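Local atomic coordinates of AMP-dependent synthetase and ligase (Xenorhabdus doucetiae, PDB entry 6QSR), a protein that probably serves as the ApeI subunit of a hot-dog-fold dehydratase heterocomplex (ApeI:P) that takes part in the type II polyketide synthase route to aryl polyene pigments. Residues L26-G31 and I45-H50; I84-D87 and L92-F95. All blocks are in the same frame, centred on the assembly; numbering follows the deposited sequence.

Contact 1. Residues L26-G31 and I45-H50; sequences LDWFRG and IDWVMH
The indoles of W28 and W47 run past one another from opposing sides, their NE1 atoms 3.7 Å apart and their planes at 78°; the rings meet obliquely. With CG anti to the carbonyl carbon (chi1 -66°), W28 sends its ring toward the helix. W28 CD1 rests 3.9 Å from W47 CZ2, and L26 CD2 (CG anti to the backbone N, chi1 -176°) meets the rim of the W47 benzo ring, near its plane, 4.0 Å from W47 CZ2. Beside the benzo ring of W28, on the same side as NE1, the D46 side chain crosses at about a right angle, and D46 OD2 is 3.9 Å from W28 CZ2 at the ring edge. A water lies in the planes of both indoles; it donates to D46 OD2 at 2.6 Å and accepts weakly from the two NE1 atoms. The stronger partner of both indole N-H groups is the backbone O of M1, while the D46 carboxylate also forms a salt bridge with K2 and accepts from W77 NE1 of the neighbouring FabA/FabZ-like chain. In hot-dog terms, the loop before helix 41-56, with its 3-10 turn 27-29, packs on that helix through L26 and W28 beside the heterodimer interface.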
loop_
_atom_site.group_PDB
_atom_site.type_symbol
_atom_site.label_atom_id
_atom_site.label_comp_id
_atom_site.label_asym_id
_atom_site.label_seq_id
_atom_site.Cartn_x
_atom_site.Cartn_y
_atom_site.Cartn_z
ATOM N N LEU A 26 -0.488 16.173 5.507
ATOM C CA LEU A 26 -0.206 14.771 5.836
ATOM C C LEU A 26 0.849 14.212 4.871
ATOM O O LEU A 26 0.688 14.293 3.647
ATOM C CB LEU A 26 -1.501 13.961 5.757
ATOM C CG LEU A 26 -1.481 12.486 6.155
ATOM C CD1 LEU A 26 -1.216 12.353 7.648
ATOM C CD2 LEU A 26 -2.808 11.838 5.782
ATOM N N ASP A 27 1.928 13.663 5.428
ATOM C CA ASP A 27 3.123 13.336 4.628
ATOM C C ASP A 27 2.941 12.218 3.584
ATOM O O ASP A 27 3.672 12.185 2.595
ATOM C CB ASP A 27 4.376 13.100 5.504
ATOM C CG ASP A 27 4.105 12.255 6.735
ATOM O OD1 ASP A 27 3.006 11.668 6.842
ATOM O OD2 ASP A 27 4.997 12.191 7.607
ATOM N N TRP A 28 1.951 11.343 3.785
ATOM C CA TRP A 28 1.523 10.359 2.773
ATOM C C TRP A 28 1.217 10.950 1.394
ATOM O O TRP A 28 1.417 10.286 0.379
ATOM C CB TRP A 28 0.257 9.628 3.236
ATOM C CG TRP A 28 0.427 8.754 4.429
ATOM C CD1 TRP A 28 -0.017 8.995 5.695
ATOM C CD2 TRP A 28 1.082 7.484 4.466
ATOM N NE1 TRP A 28 0.317 7.947 6.522
ATOM C CE2 TRP A 28 0.990 7.004 5.791
ATOM C CE3 TRP A 28 1.730 6.700 3.505
ATOM C CZ2 TRP A 28 1.535 5.774 6.183
ATOM C CZ3 TRP A 28 2.271 5.472 3.893
ATOM C CH2 TRP A 28 2.167 5.026 5.221
ATOM N N PHE A 29 0.687 12.174 1.366
ATOM C CA PHE A 29 0.362 12.855 0.109
ATOM C C PHE A 29 1.579 13.428 -0.617
ATOM O O PHE A 29 1.489 13.701 -1.808
ATOM C CB PHE A 29 -0.642 13.991 0.350
ATOM C CG PHE A 29 -1.971 13.535 0.873
ATOM C CD1 PHE A 29 -2.774 12.670 0.131
ATOM C CD2 PHE A 29 -2.445 14.000 2.091
ATOM C CE1 PHE A 29 -4.012 12.266 0.608
ATOM C CE2 PHE A 29 -3.675 13.587 2.577
ATOM C CZ PHE A 29 -4.460 12.723 1.834
ATOM N N ARG A 30 2.700 13.618 0.089
ATOM C CA ARG A 30 3.924 14.180 -0.507
ATOM C C ARG A 30 4.475 13.299 -1.633
ATOM O O ARG A 30 4.897 12.161 -1.397
ATOM C CB ARG A 30 5.021 14.369 0.542
ATOM C CG ARG A 30 4.672 15.285 1.707
ATOM C CD ARG A 30 5.919 15.794 2.415
ATOM N NE ARG A 30 6.593 16.792 1.578
ATOM C CZ ARG A 30 7.870 16.777 1.178
ATOM N NH1 ARG A 30 8.725 15.822 1.553
ATOM N NH2 ARG A 30 8.310 17.765 0.401
ATOM N N GLY A 31 4.463 13.827 -2.855
ATOM C CA GLY A 31 4.888 13.074 -4.038
ATOM C C GLY A 31 3.923 11.979 -4.475
ATOM O O GLY A 31 4.287 11.122 -5.277
ATOM N N ILE A 45 -4.241 0.766 5.472
ATOM C CA ILE A 45 -3.886 -0.464 6.204
ATOM C C ILE A 45 -3.069 -0.111 7.458
ATOM O O ILE A 45 -3.308 -0.676 8.542
ATOM C CB ILE A 45 -3.153 -1.468 5.296
ATOM C CG1 ILE A 45 -4.100 -1.945 4.187
ATOM C CG2 ILE A 45 -2.668 -2.682 6.086
ATOM C CD1 ILE A 45 -3.398 -2.435 2.953
ATOM N N ASP A 46 -2.142 0.840 7.305
ATOM C CA ASP A 46 -1.269 1.288 8.396
ATOM C C ASP A 46 -2.079 1.740 9.624
ATOM O O ASP A 46 -1.794 1.315 10.734
ATOM C CB ASP A 46 -0.313 2.389 7.904
ATOM C CG ASP A 46 0.832 2.659 8.869
ATOM O OD1 ASP A 46 1.710 1.788 9.030
ATOM O OD2 ASP A 46 0.874 3.754 9.455
ATOM N N TRP A 47 -3.120 2.551 9.413
ATOM C CA TRP A 47 -3.943 3.060 10.515
ATOM C C TRP A 47 -4.834 1.978 11.135
ATOM O O TRP A 47 -4.986 1.925 12.350
ATOM C CB TRP A 47 -4.794 4.255 10.062
ATOM C CG TRP A 47 -3.993 5.360 9.444
ATOM C CD1 TRP A 47 -2.676 5.661 9.675
ATOM C CD2 TRP A 47 -4.464 6.325 8.498
ATOM N NE1 TRP A 47 -2.294 6.742 8.908
ATOM C CE2 TRP A 47 -3.375 7.173 8.184
ATOM C CE3 TRP A 47 -5.699 6.551 7.876
ATOM C CZ2 TRP A 47 -3.488 8.238 7.274
ATOM C CZ3 TRP A 47 -5.807 7.610 6.962
ATOM C CH2 TRP A 47 -4.705 8.431 6.673
ATOM N N VAL A 48 -5.399 1.110 10.307
ATOM C CA VAL A 48 -6.102 -0.076 10.804
ATOM C C VAL A 48 -5.216 -0.843 11.789
ATOM O O VAL A 48 -5.645 -1.162 12.899
ATOM C CB VAL A 48 -6.609 -0.978 9.655
ATOM C CG1 VAL A 48 -7.037 -2.350 10.166
ATOM C CG2 VAL A 48 -7.782 -0.306 8.955
ATOM N N MET A 49 -3.971 -1.082 11.410
ATOM C CA MET A 49 -3.031 -1.772 12.301
ATOM C C MET A 49 -2.697 -0.989 13.581
ATOM O O MET A 49 -2.520 -1.603 14.629
ATOM C CB MET A 49 -1.757 -2.141 11.548
ATOM C CG MET A 49 -1.991 -3.136 10.421
ATOM S SD MET A 49 -2.596 -4.755 10.939
ATOM C CE MET A 49 -1.499 -5.093 12.319
ATOM N N HIS A 50 -2.618 0.343 13.499
ATOM C CA HIS A 50 -2.351 1.187 14.676
ATOM C C HIS A 50 -3.476 1.104 15.705
ATOM O O HIS A 50 -3.223 0.899 16.887
ATOM C CB HIS A 50 -2.133 2.658 14.289
ATOM C CG HIS A 50 -2.118 3.593 15.463
ATOM N ND1 HIS A 50 -1.080 3.634 16.369
ATOM C CD2 HIS A 50 -3.030 4.496 15.897
ATOM C CE1 HIS A 50 -1.344 4.535 17.300
ATOM N NE2 HIS A 50 -2.521 5.073 17.036
HETATM O O HOH W 1 0.477 6.302 9.511
#

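Contact 2. Residues I84-D87 and L92-F95; sequences INWD and LLTF
W86 lays the CE3-CZ3 side of its indole against the backbone of L92, with CZ3 3.4 Å from L92 N, while L93 N lies at the ring edge, near its plane. With CG anti to the backbone N (chi1 168°), the ring leans across to the neighbouring strand; it also meets W60 edge-to-face. On the same face I84 CG2 presses on L93 CD1 at 3.3 Å, tighter than usual van der Waals contact, and I84 CG1 touches F95 CB. N85 and T94 stand alongside each other on the other face, N85 CB 3.3 Å from T94 OG1. A trans chi1 (-178°) leads the N85 amide away from T94, and ND2 bonds E15 on strand 15-21. A water bridges L92 O (2.8 Å), N85 O (3.0 Å) and T94 OG1 (2.9 Å), with more acceptors around it than it has protons. Two hydrogen-bonded pairs, N85 with T94 and D87 with L92, hold the backbones; T94 N reaches N85 O at 2.9 Å. Helix 41-56 packs on the I84, L93 and F95 side. These strands run antiparallel at 166° and form a beta hairpin within the curved sheet that wraps the central helix of the hot-dog fold.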
loop_
_atom_site.group_PDB
_atom_site.type_symbol
_atom_site.label_atom_id
_atom_site.label_comp_id
_atom_site.label_asym_id
_atom_site.label_seq_id
_atom_site.Cartn_x
_atom_site.Cartn_y
_atom_site.Cartn_z
ATOM N N ILE A 84 -13.650 -0.970 12.668
ATOM C CA ILE A 84 -12.771 -2.145 12.805
ATOM C C ILE A 84 -13.397 -3.139 13.778
ATOM O O ILE A 84 -13.878 -2.746 14.845
ATOM C CB ILE A 84 -11.361 -1.781 13.343
ATOM C CG1 ILE A 84 -10.675 -0.719 12.478
ATOM C CG2 ILE A 84 -10.474 -3.020 13.372
ATOM C CD1 ILE A 84 -9.529 -0.019 13.177
ATOM N N ASN A 85 -13.360 -4.419 13.412
ATOM C CA ASN A 85 -13.832 -5.504 14.262
ATOM C C ASN A 85 -12.705 -6.527 14.390
ATOM O O ASN A 85 -12.119 -6.936 13.382
ATOM C CB ASN A 85 -15.073 -6.137 13.641
ATOM C CG ASN A 85 -15.662 -7.247 14.493
ATOM O OD1 ASN A 85 -15.152 -8.374 14.524
ATOM N ND2 ASN A 85 -16.755 -6.938 15.176
ATOM N N TRP A 86 -12.401 -6.913 15.630
ATOM C CA TRP A 86 -11.398 -7.933 15.926
ATOM C C TRP A 86 -12.102 -9.191 16.424
ATOM O O TRP A 86 -12.825 -9.143 17.424
ATOM C CB TRP A 86 -10.411 -7.391 16.965
ATOM C CG TRP A 86 -9.486 -8.398 17.575
ATOM C CD1 TRP A 86 -9.301 -8.631 18.907
ATOM C CD2 TRP A 86 -8.601 -9.283 16.883
ATOM N NE1 TRP A 86 -8.352 -9.611 19.089
ATOM C CE2 TRP A 86 -7.913 -10.033 17.862
ATOM C CE3 TRP A 86 -8.332 -9.527 15.527
ATOM C CZ2 TRP A 86 -6.960 -10.999 17.531
ATOM C CZ3 TRP A 86 -7.389 -10.491 15.196
ATOM C CH2 TRP A 86 -6.719 -11.222 16.199
ATOM N N ASP A 87 -11.906 -10.299 15.709
ATOM C CA ASP A 87 -12.451 -11.601 16.091
ATOM C C ASP A 87 -11.263 -12.467 16.516
ATOM O O ASP A 87 -10.558 -13.038 15.684
ATOM C CB ASP A 87 -13.230 -12.227 14.929
ATOM C CG ASP A 87 -14.072 -13.419 15.357
ATOM O OD1 ASP A 87 -13.657 -14.148 16.276
ATOM O OD2 ASP A 87 -15.155 -13.632 14.767
ATOM N N LEU A 92 -8.919 -12.746 13.209
ATOM C CA LEU A 92 -9.388 -11.985 12.047
ATOM C C LEU A 92 -9.808 -10.567 12.399
ATOM O O LEU A 92 -10.688 -10.346 13.235
ATOM C CB LEU A 92 -10.560 -12.717 11.392
ATOM C CG LEU A 92 -11.105 -12.192 10.064
ATOM C CD1 LEU A 92 -10.092 -12.396 8.950
ATOM C CD2 LEU A 92 -12.425 -12.874 9.726
ATOM N N LEU A 93 -9.154 -9.619 11.734
ATOM C CA LEU A 93 -9.421 -8.204 11.848
ATOM C C LEU A 93 -10.098 -7.780 10.547
ATOM O O LEU A 93 -9.551 -8.000 9.455
ATOM C CB LEU A 93 -8.094 -7.467 12.027
ATOM C CG LEU A 93 -8.060 -5.982 12.351
ATOM C CD1 LEU A 93 -8.623 -5.718 13.746
ATOM C CD2 LEU A 93 -6.623 -5.474 12.242
ATOM N N THR A 94 -11.279 -7.181 10.668
ATOM C CA THR A 94 -12.043 -6.707 9.524
ATOM C C THR A 94 -12.212 -5.215 9.656
ATOM O O THR A 94 -12.341 -4.702 10.771
ATOM C CB THR A 94 -13.411 -7.401 9.442
ATOM O OG1 THR A 94 -14.055 -7.319 10.709
ATOM C CG2 THR A 94 -13.232 -8.863 9.111
ATOM N N PHE A 95 -12.189 -4.518 8.523
ATOM C CA PHE A 95 -12.289 -3.052 8.516
ATOM C C PHE A 95 -13.039 -2.516 7.313
ATOM O O PHE A 95 -13.139 -3.164 6.272
ATOM C CB PHE A 95 -10.909 -2.372 8.593
ATOM C CG PHE A 95 -10.089 -2.496 7.338
ATOM C CD1 PHE A 95 -9.262 -3.598 7.137
ATOM C CD2 PHE A 95 -10.134 -1.517 6.353
ATOM C CE1 PHE A 95 -8.501 -3.721 5.983
ATOM C CE2 PHE A 95 -9.372 -1.641 5.189
ATOM C CZ PHE A 95 -8.558 -2.743 5.007
HETATM O O HOH W 2 -13.299 -9.557 12.427
#

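From the N terminus the chain makes strands 4-9 and 15-21, then enters the loop holding 26-31. Contact 1 closes the stretch from there to helix 41-56, bringing the helix back against its own preceding loop. The chain goes on through strand 61-70 to strand 79-87, and contact 2 closes the short turn to strand 92-99. The two closures follow in series, neither nested nor crossed, with centres about 19 Å apart on opposite sides of the chain's centre. Helix 41-56 joins them: V48 CG2 packs 3.6 Å from F95 CG, and V48 CG1 lies 3.8 Å from L93 CD2. Helix 41-56 thus carries the loop of contact 1 at one side and rests on the hairpin of contact 2.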